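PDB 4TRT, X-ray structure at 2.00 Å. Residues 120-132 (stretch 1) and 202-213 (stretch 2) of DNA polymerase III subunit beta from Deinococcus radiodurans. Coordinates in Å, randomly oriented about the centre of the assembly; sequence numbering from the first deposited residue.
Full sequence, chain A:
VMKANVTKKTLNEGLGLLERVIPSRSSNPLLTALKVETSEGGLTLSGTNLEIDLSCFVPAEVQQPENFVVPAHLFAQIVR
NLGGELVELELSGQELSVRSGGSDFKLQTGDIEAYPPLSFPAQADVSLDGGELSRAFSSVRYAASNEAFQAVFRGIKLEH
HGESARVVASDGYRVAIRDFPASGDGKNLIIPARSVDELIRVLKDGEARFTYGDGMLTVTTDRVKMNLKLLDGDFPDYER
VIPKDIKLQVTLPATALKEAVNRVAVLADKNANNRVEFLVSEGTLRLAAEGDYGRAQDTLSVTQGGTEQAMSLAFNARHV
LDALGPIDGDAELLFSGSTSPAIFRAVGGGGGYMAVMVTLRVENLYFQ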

# COMPACT_ATOMS: atom_id res chain seq x y z
N PHE A 120 -18.87 -19.78 23.24
CA PHE A 120 -19.08 -18.36 23.46
C PHE A 120 -20.27 -18.17 24.40
O PHE A 120 -21.42 -18.33 23.98
CB PHE A 120 -19.31 -17.66 22.11
CG PHE A 120 -18.15 -17.80 21.14
CD1 PHE A 120 -18.08 -18.90 20.28
CD2 PHE A 120 -17.15 -16.85 21.09
CE1 PHE A 120 -17.02 -19.03 19.40
CE2 PHE A 120 -16.09 -16.98 20.20
CZ PHE A 120 -16.03 -18.07 19.36
N PRO A 121 -20.02 -17.85 25.69
CA PRO A 121 -21.13 -17.60 26.62
C PRO A 121 -21.93 -16.34 26.28
O PRO A 121 -21.39 -15.43 25.66
CB PRO A 121 -20.44 -17.47 27.98
CG PRO A 121 -19.02 -17.15 27.67
CD PRO A 121 -18.72 -17.85 26.38
N ALA A 122 -23.20 -16.31 26.69
CA ALA A 122 -24.17 -15.30 26.24
C ALA A 122 -24.66 -14.30 27.31
O ALA A 122 -25.13 -13.22 26.96
CB ALA A 122 -25.38 -16.01 25.63
N GLN A 123 -24.56 -14.65 28.58
CA GLN A 123 -25.13 -13.81 29.65
C GLN A 123 -24.76 -12.33 29.49
O GLN A 123 -23.57 -11.97 29.51
CB GLN A 123 -24.67 -14.33 31.02
CG GLN A 123 -25.04 -13.42 32.19
CD GLN A 123 -24.90 -14.11 33.53
OE1 GLN A 123 -25.57 -15.11 33.79
NE2 GLN A 123 -24.05 -13.57 34.40
N ALA A 124 -25.78 -11.49 29.34
CA ALA A 124 -25.56 -10.06 29.13
C ALA A 124 -25.28 -9.35 30.45
O ALA A 124 -26.19 -8.84 31.08
CB ALA A 124 -26.78 -9.44 28.46
N ASP A 125 -24.01 -9.33 30.86
CA ASP A 125 -23.62 -8.71 32.14
C ASP A 125 -23.56 -7.19 32.04
O ASP A 125 -24.00 -6.49 32.95
CB ASP A 125 -22.27 -9.26 32.62
CG ASP A 125 -22.35 -10.72 33.05
OD1 ASP A 125 -23.33 -11.09 33.73
OD2 ASP A 125 -21.44 -11.50 32.69
N VAL A 126 -23.02 -6.68 30.94
CA VAL A 126 -23.04 -5.25 30.65
C VAL A 126 -23.43 -5.05 29.19
O VAL A 126 -23.24 -5.94 28.37
CB VAL A 126 -21.67 -4.57 30.84
CG1 VAL A 126 -21.84 -3.16 31.42
CG2 VAL A 126 -20.78 -5.39 31.74
N SER A 127 -23.97 -3.88 28.90
CA SER A 127 -24.33 -3.49 27.55
C SER A 127 -23.85 -2.06 27.29
O SER A 127 -24.10 -1.17 28.09
CB SER A 127 -25.85 -3.58 27.39
OG SER A 127 -26.26 -3.17 26.10
N LEU A 128 -23.11 -1.85 26.21
CA LEU A 128 -22.73 -0.50 25.79
C LEU A 128 -22.83 -0.37 24.27
O LEU A 128 -23.14 -1.33 23.58
CB LEU A 128 -21.31 -0.13 26.27
CG LEU A 128 -20.29 -1.26 26.22
CD1 LEU A 128 -19.82 -1.42 24.79
CD2 LEU A 128 -19.12 -0.99 27.15
N ASP A 129 -22.58 0.83 23.76
CA ASP A 129 -22.56 1.02 22.31
C ASP A 129 -21.18 0.67 21.74
O ASP A 129 -20.17 1.25 22.14
CB ASP A 129 -22.91 2.45 21.93
CG ASP A 129 -23.00 2.62 20.43
OD1 ASP A 129 -24.08 2.36 19.85
OD2 ASP A 129 -21.97 2.99 19.82
N GLY A 130 -21.16 -0.27 20.79
CA GLY A 130 -19.90 -0.74 20.20
C GLY A 130 -19.10 0.31 19.46
O GLY A 130 -17.87 0.29 19.48
N GLY A 131 -19.79 1.23 18.80
CA GLY A 131 -19.14 2.34 18.10
C GLY A 131 -18.45 3.30 19.05
O GLY A 131 -17.33 3.74 18.79
N GLU A 132 -19.11 3.62 20.15
CA GLU A 132 -18.53 4.48 21.18
C GLU A 132 -17.31 3.79 21.76
O GLU A 132 -16.25 4.40 21.91
CB GLU A 132 -19.54 4.77 22.29
CG GLU A 132 -20.73 5.64 21.89
CD GLU A 132 -20.41 7.12 21.82
OE1 GLU A 132 -19.24 7.52 22.08
OE2 GLU A 132 -21.33 7.90 21.50
N VAL A 202 -13.73 -5.48 14.73
CA VAL A 202 -15.08 -6.09 14.66
C VAL A 202 -16.23 -5.24 15.21
O VAL A 202 -17.39 -5.47 14.86
CB VAL A 202 -15.14 -7.50 15.30
CG1 VAL A 202 -14.12 -8.45 14.68
CG2 VAL A 202 -14.97 -7.43 16.80
N LEU A 203 -15.95 -4.29 16.09
CA LEU A 203 -17.02 -3.50 16.69
C LEU A 203 -17.64 -2.57 15.65
O LEU A 203 -16.94 -1.98 14.84
CB LEU A 203 -16.48 -2.66 17.87
CG LEU A 203 -16.16 -3.44 19.15
CD1 LEU A 203 -15.26 -2.64 20.07
CD2 LEU A 203 -17.46 -3.84 19.85
N LYS A 204 -18.96 -2.47 15.66
CA LYS A 204 -19.68 -1.51 14.81
C LYS A 204 -20.67 -0.73 15.66
O LYS A 204 -20.87 -1.05 16.83
CB LYS A 204 -20.39 -2.23 13.67
CG LYS A 204 -19.46 -2.82 12.61
CD LYS A 204 -18.88 -1.75 11.68
CE LYS A 204 -17.61 -2.23 10.98
NZ LYS A 204 -16.47 -2.44 11.92
N ASP A 205 -21.27 0.31 15.10
CA ASP A 205 -22.35 1.03 15.78
C ASP A 205 -23.47 0.07 16.17
O ASP A 205 -23.80 -0.85 15.43
CB ASP A 205 -22.93 2.14 14.88
CG ASP A 205 -22.04 3.36 14.80
OD1 ASP A 205 -21.10 3.49 15.61
OD2 ASP A 205 -22.29 4.21 13.91
N GLY A 206 -24.04 0.29 17.35
CA GLY A 206 -25.07 -0.60 17.88
C GLY A 206 -24.57 -1.24 19.15
O GLY A 206 -23.45 -0.99 19.59
N GLU A 207 -25.40 -2.11 19.72
CA GLU A 207 -25.13 -2.66 21.03
C GLU A 207 -24.02 -3.72 21.04
O GLU A 207 -23.99 -4.61 20.19
CB GLU A 207 -26.41 -3.26 21.60
CG GLU A 207 -26.29 -3.79 23.02
CD GLU A 207 -27.62 -4.26 23.58
OE1 GLU A 207 -28.65 -3.64 23.23
OE2 GLU A 207 -27.63 -5.24 24.37
N ALA A 208 -23.12 -3.62 22.01
CA ALA A 208 -22.12 -4.63 22.29
C ALA A 208 -22.33 -5.14 23.71
O ALA A 208 -22.37 -4.35 24.65
CB ALA A 208 -20.74 -4.04 22.14
N ARG A 209 -22.46 -6.45 23.87
CA ARG A 209 -22.73 -7.07 25.17
C ARG A 209 -21.49 -7.77 25.72
O ARG A 209 -20.82 -8.49 24.99
CB ARG A 209 -23.87 -8.08 25.04
CG ARG A 209 -25.26 -7.46 24.99
CD ARG A 209 -26.36 -8.42 24.53
NE ARG A 209 -26.11 -9.09 23.25
CZ ARG A 209 -26.27 -8.55 22.03
NH1 ARG A 209 -26.67 -7.29 21.88
NH2 ARG A 209 -26.00 -9.29 20.95
N PHE A 210 -21.21 -7.57 27.01
CA PHE A 210 -20.09 -8.24 27.69
C PHE A 210 -20.62 -9.40 28.53
O PHE A 210 -21.59 -9.24 29.28
CB PHE A 210 -19.37 -7.29 28.65
CG PHE A 210 -18.53 -6.23 27.99
CD1 PHE A 210 -18.50 -6.04 26.62
CD2 PHE A 210 -17.77 -5.38 28.79
CE1 PHE A 210 -17.72 -5.05 26.06
CE2 PHE A 210 -16.99 -4.39 28.23
CZ PHE A 210 -16.96 -4.23 26.87
N THR A 211 -19.97 -10.55 28.42
CA THR A 211 -20.19 -11.66 29.34
C THR A 211 -18.87 -11.88 30.07
O THR A 211 -17.86 -12.22 29.44
CB THR A 211 -20.56 -12.96 28.59
OG1 THR A 211 -21.68 -12.72 27.73
CG2 THR A 211 -20.89 -14.07 29.59
N TYR A 212 -18.89 -11.72 31.40
CA TYR A 212 -17.70 -11.93 32.23
C TYR A 212 -17.42 -13.41 32.41
O TYR A 212 -18.34 -14.20 32.59
CB TYR A 212 -17.89 -11.31 33.61
CG TYR A 212 -18.16 -9.83 33.60
CD1 TYR A 212 -17.35 -8.97 32.89
CD2 TYR A 212 -19.23 -9.29 34.32
CE1 TYR A 212 -17.59 -7.61 32.88
CE2 TYR A 212 -19.48 -7.94 34.32
CZ TYR A 212 -18.65 -7.10 33.60
OH TYR A 212 -18.87 -5.75 33.60
N GLY A 213 -16.15 -13.78 32.35
CA GLY A 213 -15.74 -15.15 32.61
C GLY A 213 -14.57 -15.16 33.56
O GLY A 213 -14.19 -14.12 34.09

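Strand 126-129 and the strand that contains A208 and F210 run antiparallel and bury 885 Å² between their stretches, and the residues that cover the most surface, T211, V126 and F210, lie together at one end of the pairing. V126 and F210 form a hydrogen-bonded pair: F210 N donates to V126 O at 2.9 Å, while the return bond, from V126 N to F210 O, is weak at 3.4 Å. F210 O also accepts from D125 N, at 2.9 Å, so this one carbonyl receives two amides where the loop enters the strand. Two residues further on the ladder is tighter, with A208 N to L128 O at 2.8 Å and L128 N to A208 O at 3.0 Å, both nearly straight.

Because residues alternate across a strand, V126, L128, A208 and F210 all project to the same face of the sheet, and all four are buried and apolar. V126 CG2 packs 3.9 Å from F210 CB. The end of the L128 side chain comes nearer the partner strand, so that L128 CD1 lies 3.8 Å from A208 CB and L128 CD2 lies 3.9 Å from F210 CZ. The small methyl of A208 packs against L128 CD1, and the F210 side chain is long enough for its ring to meet L128 CD2. S127 and R209 take the other face, where polar groups suit a less buried setting; there R209 NH1 forms a salt bridge with E207 OE2, weak as a hydrogen bond at 3.4 Å.

T211 covers more surface than any other residue here. T211 OG1 donates to Q123 O at 2.7 Å, and T211 CG2 lies 3.8 Å from P121 CB, so a threonine bonds a loop carbonyl and packs against a proline ring with one short side chain. D125 continues the pairing with its carboxylate: D125 OD2 accepts from Y212 N at 2.9 Å, doing the work of a backbone carbonyl, while D125 OD1 accepts from Q123 NE2 at 2.7 Å.

At the far end, D129 sits at the N-cap position, right before the helix. D129 OD2 accepts from E132 N at 2.9 Å, a capping bond, and D129 OD1 accepts from G206 N at 3.2 Å, tying the helix start to the loop before the second strand. G130 N then donates to G206 O at 2.7 Å. The glycines permit this close approach: a CB on G130 would fall 2.6 Å from K204 O, and one on G131 would fall 1.9 Å from D205 OD1. G206 is glycine for a different reason, since its backbone angles would jam a CB against the preceding carbonyl oxygen.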